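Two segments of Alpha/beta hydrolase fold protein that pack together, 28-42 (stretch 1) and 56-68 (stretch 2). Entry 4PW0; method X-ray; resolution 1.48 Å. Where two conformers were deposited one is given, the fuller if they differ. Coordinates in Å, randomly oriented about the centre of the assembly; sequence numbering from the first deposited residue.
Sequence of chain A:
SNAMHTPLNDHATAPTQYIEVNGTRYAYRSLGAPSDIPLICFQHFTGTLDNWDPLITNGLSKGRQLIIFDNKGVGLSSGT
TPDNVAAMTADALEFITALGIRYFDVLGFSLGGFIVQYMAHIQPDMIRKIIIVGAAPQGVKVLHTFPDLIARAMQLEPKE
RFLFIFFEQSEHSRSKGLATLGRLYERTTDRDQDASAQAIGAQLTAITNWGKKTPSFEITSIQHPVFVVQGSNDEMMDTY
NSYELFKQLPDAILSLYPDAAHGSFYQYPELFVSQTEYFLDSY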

# COMPACT_ATOMS: atom_id res chain seq x y z
N TYR A 28 -12.65 -28.29 -4.48
CA TYR A 28 -12.03 -27.30 -3.64
C TYR A 28 -10.89 -27.90 -2.85
O TYR A 28 -10.72 -29.13 -2.79
N ARG A 29 -10.11 -27.02 -2.28
CA ARG A 29 -9.07 -27.38 -1.32
C ARG A 29 -9.11 -26.48 -0.11
O ARG A 29 -9.47 -25.29 -0.19
N SER A 30 -8.75 -27.03 1.03
CA SER A 30 -8.69 -26.31 2.28
C SER A 30 -7.26 -26.37 2.80
O SER A 30 -6.68 -27.47 2.96
N LEU A 31 -6.67 -25.20 2.96
CA LEU A 31 -5.31 -25.08 3.43
C LEU A 31 -5.26 -24.52 4.80
O LEU A 31 -6.12 -23.74 5.23
N GLY A 32 -4.19 -24.89 5.51
CA GLY A 32 -4.03 -24.43 6.88
C GLY A 32 -4.90 -25.22 7.86
O GLY A 32 -5.65 -26.13 7.48
N ALA A 33 -4.82 -24.81 9.11
CA ALA A 33 -5.68 -25.34 10.16
C ALA A 33 -7.06 -24.73 10.09
O ALA A 33 -7.19 -23.54 9.83
N PRO A 34 -8.11 -25.53 10.32
CA PRO A 34 -9.45 -24.94 10.41
C PRO A 34 -9.50 -23.76 11.37
O PRO A 34 -8.84 -23.78 12.41
N SER A 35 -10.27 -22.72 11.00
CA SER A 35 -10.36 -21.51 11.81
C SER A 35 -11.77 -20.93 11.72
O SER A 35 -12.55 -21.28 10.84
N ASP A 36 -12.08 -20.03 12.64
CA ASP A 36 -13.45 -19.54 12.78
C ASP A 36 -13.88 -18.61 11.65
O ASP A 36 -15.06 -18.55 11.32
N ILE A 37 -12.92 -17.89 11.08
CA ILE A 37 -13.22 -16.95 9.98
C ILE A 37 -12.25 -17.30 8.84
O ILE A 37 -11.14 -16.74 8.76
N PRO A 38 -12.66 -18.22 7.97
CA PRO A 38 -11.77 -18.62 6.88
C PRO A 38 -11.67 -17.49 5.82
O PRO A 38 -12.53 -16.60 5.77
N LEU A 39 -10.63 -17.59 4.99
CA LEU A 39 -10.47 -16.72 3.82
C LEU A 39 -10.87 -17.54 2.61
O LEU A 39 -10.24 -18.57 2.30
N ILE A 40 -11.90 -17.09 1.91
CA ILE A 40 -12.36 -17.74 0.68
C ILE A 40 -11.77 -16.96 -0.52
O ILE A 40 -11.91 -15.75 -0.60
N CYS A 41 -11.15 -17.69 -1.43
CA CYS A 41 -10.41 -17.13 -2.56
C CYS A 41 -11.13 -17.38 -3.87
O CYS A 41 -11.62 -18.49 -4.12
N PHE A 42 -11.16 -16.36 -4.71
CA PHE A 42 -11.91 -16.35 -5.97
C PHE A 42 -10.97 -16.06 -7.12
O PHE A 42 -10.29 -15.04 -7.12
N ILE A 56 1.59 -17.52 -1.95
CA ILE A 56 0.52 -16.74 -1.41
C ILE A 56 -0.44 -17.59 -0.59
O ILE A 56 -0.79 -17.24 0.55
N THR A 57 -0.82 -18.74 -1.15
CA THR A 57 -1.75 -19.57 -0.39
C THR A 57 -1.08 -20.21 0.84
O THR A 57 -1.72 -20.26 1.89
N ASN A 58 0.19 -20.60 0.73
CA ASN A 58 0.90 -21.06 1.92
C ASN A 58 1.08 -19.93 2.93
O ASN A 58 0.89 -20.11 4.15
N GLY A 59 1.47 -18.75 2.45
CA GLY A 59 1.69 -17.66 3.35
C GLY A 59 0.46 -17.21 4.14
O GLY A 59 0.51 -16.96 5.35
N LEU A 60 -0.68 -17.11 3.44
CA LEU A 60 -1.88 -16.68 4.10
C LEU A 60 -2.51 -17.80 4.96
O LEU A 60 -3.18 -17.48 5.94
N SER A 61 -2.28 -19.05 4.61
CA SER A 61 -2.85 -20.16 5.39
C SER A 61 -2.07 -20.46 6.67
O SER A 61 -2.53 -21.28 7.47
N LYS A 62 -0.94 -19.79 6.90
CA LYS A 62 -0.29 -19.89 8.19
C LYS A 62 -1.14 -19.34 9.34
O LYS A 62 -1.05 -19.80 10.49
N GLY A 63 -1.97 -18.37 9.03
CA GLY A 63 -2.72 -17.67 10.03
C GLY A 63 -4.22 -17.81 10.00
O GLY A 63 -4.89 -17.18 10.81
N ARG A 64 -4.74 -18.59 9.05
CA ARG A 64 -6.17 -18.82 8.91
C ARG A 64 -6.39 -19.99 7.98
O ARG A 64 -5.52 -20.36 7.19
N GLN A 65 -7.60 -20.54 8.05
CA GLN A 65 -8.02 -21.53 7.07
C GLN A 65 -8.24 -20.78 5.75
O GLN A 65 -8.91 -19.73 5.76
N LEU A 66 -7.78 -21.37 4.67
CA LEU A 66 -7.92 -20.77 3.34
C LEU A 66 -8.59 -21.77 2.43
O LEU A 66 -8.15 -22.93 2.33
N ILE A 67 -9.65 -21.36 1.76
CA ILE A 67 -10.37 -22.19 0.83
C ILE A 67 -10.16 -21.64 -0.58
O ILE A 67 -10.41 -20.46 -0.85
N ILE A 68 -9.66 -22.50 -1.45
CA ILE A 68 -9.62 -22.27 -2.89
C ILE A 68 -10.60 -23.21 -3.53
O ILE A 68 -10.76 -24.37 -3.06

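The most unusual feature of this contact is that one short strand, 66-68, is flanked by both strands of the other stretch, antiparallel to 28-31 and parallel to 39-42, while the side chain of Gln-65 bonds both to strand 28-31, at Ser-30, and to the loop that follows it, at Ser-35. Its CB points toward the other stretch and its chain is extended (chi1 and chi2 both t), which carries the amide across the loop. NE2 of Gln-65 donates to OG of Ser-30 (3.0 Å), and OE1 of Gln-65 accepts from N of Ser-35 (3.3 Å). A water adds to the clasp, donating to OE1 of Gln-65 (2.5 Å) and to O of Ser-35 (3.2 Å). Ser-35, with chi1 p, returns the bond: its OG accepts from the backbone N of Gln-65 at 2.9 Å.

Ser-30 lies on the same face of the sheet as Ile-67 and Ile-40. Its t rotamer places OG 3.5 Å from CD1 of Ile-67, so the hydroxyl that receives the glutamine amide also borders an apolar neighbour. Ile-67 (m, m) is covered further by Ile-40 (m, m in the conformer given), whose CD1 comes to 3.8 Å from CB of Ile-67.

The other face carries Arg-29, Leu-31, Leu-39, Cys-41, Leu-66 and Ile-68, and here the helix closes over the sheet. Leu-31 (m, p) is the main link on this side: its CD2 lies 3.6 Å from CB of Thr-57, its CB 3.7 Å from CB of Ser-61, and its CD1 4.4 Å from CG1 of Ile-68. OG of Ser-61 (chi1 p) donates to O of Thr-57, 2.8 Å away, so its polar end is satisfied within its own stretch. Leu-39 (t, p) reaches with CD2 to CD1 of Leu-60 (4.0 Å) and CD1 of Leu-66 (4.1 Å). The SG of Cys-41 (m) rests 3.8 Å from CD2 of Leu-66, and CB of Cys-41 lies 3.9 Å from CG2 of Ile-68.

Arg-64 packs its CD 4.0 Å from CB of Leu-39, while its NE donates to O of Leu-60 (2.9 Å). Arg-29 contributes CB, 3.9 Å from CG1 of Ile-68, but its end leads away to partners elsewhere in the structure.

At Gly-32 a side chain would have no room: an ideal CB would fall 2.5 Å from O of Ser-61. Beside it, a second water accepts from N of Ala-33 (2.9 Å) and donates to O of Ser-61 (2.6 Å), bridging the two stretches.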

# COMPACT_ATOMS: atom_id res chain seq x y z
CB TYR A 28 -13.06 -26.67 -2.70
CG TYR A 28 -13.54 -27.58 -1.59
CD1 TYR A 28 -14.55 -28.51 -1.84
CD2 TYR A 28 -13.00 -27.52 -0.32
CE1 TYR A 28 -15.01 -29.34 -0.80
CE2 TYR A 28 -13.44 -28.35 0.70
CZ TYR A 28 -14.46 -29.24 0.44
OH TYR A 28 -14.87 -30.06 1.48
CB ARG A 29 -7.67 -27.40 -1.96
CG ARG A 29 -7.55 -28.20 -3.22
CD ARG A 29 -6.15 -28.28 -3.76
NE ARG A 29 -6.09 -28.87 -5.07
CZ ARG A 29 -5.30 -28.50 -6.07
NH1 ARG A 29 -4.45 -27.48 -5.92
NH2 ARG A 29 -5.38 -29.13 -7.21
CB SER A 30 -9.68 -26.86 3.31
OG SER A 30 -9.68 -26.09 4.48
CB LEU A 31 -4.47 -24.18 2.51
CG LEU A 31 -4.02 -24.77 1.18
CD1 LEU A 31 -5.13 -25.21 0.26
CD2 LEU A 31 -3.12 -23.75 0.47
CB ALA A 33 -5.05 -25.04 11.51
CB PRO A 34 -10.32 -26.12 10.85
CG PRO A 34 -9.60 -27.33 10.34
CD PRO A 34 -8.14 -26.99 10.53
CB SER A 35 -9.29 -20.48 11.41
OG SER A 35 -9.54 -19.90 10.13
CB ASP A 36 -13.59 -18.77 14.09
CG ASP A 36 -13.79 -19.69 15.29
OD1 ASP A 36 -13.99 -20.94 15.15
OD2 ASP A 36 -13.75 -19.13 16.39
CB ILE A 37 -13.10 -15.49 10.37
CG1 ILE A 37 -14.00 -15.17 11.57
CG2 ILE A 37 -13.49 -14.59 9.20
CD1 ILE A 37 -13.69 -13.84 12.20
CB PRO A 38 -12.47 -19.84 6.27
CG PRO A 38 -13.54 -20.22 7.24
CD PRO A 38 -13.93 -18.98 7.96
CB LEU A 39 -9.02 -16.30 3.70
CG LEU A 39 -8.71 -15.45 2.48
CD1 LEU A 39 -9.45 -14.12 2.51
CD2 LEU A 39 -7.21 -15.24 2.36
CB ILE A 40 -13.89 -17.73 0.52
CG1 ILE A 40 -14.61 -18.13 1.81
CG2 ILE A 40 -14.32 -18.62 -0.65
CD1 ILE A 40 -14.26 -19.51 2.31
CB CYS A 41 -8.99 -17.71 -2.62
SG CYS A 41 -8.03 -17.39 -1.14
CB PHE A 42 -13.04 -15.32 -5.95
CG PHE A 42 -14.05 -15.54 -4.85
CD1 PHE A 42 -13.77 -15.20 -3.54
CD2 PHE A 42 -15.31 -16.06 -5.14
CE1 PHE A 42 -14.70 -15.38 -2.51
CE2 PHE A 42 -16.23 -16.25 -4.12
CZ PHE A 42 -15.92 -15.94 -2.82
CB ILE A 56 -0.21 -16.00 -2.54
CG1 ILE A 56 0.78 -15.01 -3.19
CG2 ILE A 56 -1.41 -15.28 -1.98
CD1 ILE A 56 0.22 -14.23 -4.37
CB THR A 57 -2.37 -20.65 -1.25
OG1 THR A 57 -1.36 -21.50 -1.79
CG2 THR A 57 -3.25 -20.07 -2.37
CB ASN A 58 2.24 -21.70 1.57
CG ASN A 58 2.09 -23.06 0.90
OD1 ASN A 58 1.09 -23.74 1.14
ND2 ASN A 58 3.02 -23.45 0.07
CB LEU A 60 -2.89 -16.13 3.09
CG LEU A 60 -2.47 -14.75 2.55
CD1 LEU A 60 -3.44 -14.36 1.43
CD2 LEU A 60 -2.40 -13.71 3.64
CB SER A 61 -3.00 -21.43 4.55
OG SER A 61 -1.80 -21.95 4.09
CB LYS A 62 1.07 -19.17 8.18
CG LYS A 62 2.08 -19.80 7.26
CD LYS A 62 2.33 -21.27 7.63
CE LYS A 62 3.43 -21.90 6.80
NZ LYS A 62 2.95 -22.13 5.40
CB ARG A 64 -6.89 -17.58 8.35
CG ARG A 64 -6.59 -17.30 6.87
CD ARG A 64 -6.25 -15.86 6.60
NE ARG A 64 -4.94 -15.50 7.08
CZ ARG A 64 -4.68 -14.66 8.09
NH1 ARG A 64 -5.67 -14.03 8.70
NH2 ARG A 64 -3.44 -14.45 8.47
CB GLN A 65 -9.32 -22.18 7.53
CG GLN A 65 -9.81 -23.30 6.64
CD GLN A 65 -11.11 -23.88 7.12
OE1 GLN A 65 -11.65 -23.46 8.14
NE2 GLN A 65 -11.61 -24.87 6.40
CB LEU A 66 -6.53 -20.39 2.86
CG LEU A 66 -6.37 -19.50 1.67
CD1 LEU A 66 -5.10 -18.68 1.63
CD2 LEU A 66 -6.35 -20.44 0.47
CB ILE A 67 -11.90 -22.20 1.14
CG1 ILE A 67 -12.19 -22.71 2.56
CG2 ILE A 67 -12.67 -22.97 0.07
CD1 ILE A 67 -11.96 -24.15 2.71
CB ILE A 68 -8.20 -22.40 -3.49
CG1 ILE A 68 -7.49 -23.72 -3.10
CG2 ILE A 68 -7.34 -21.18 -3.10
CD1 ILE A 68 -6.22 -23.99 -3.86
O HOH W 1 -3.35 -22.43 9.71
O HOH W 2 -13.96 -23.64 9.13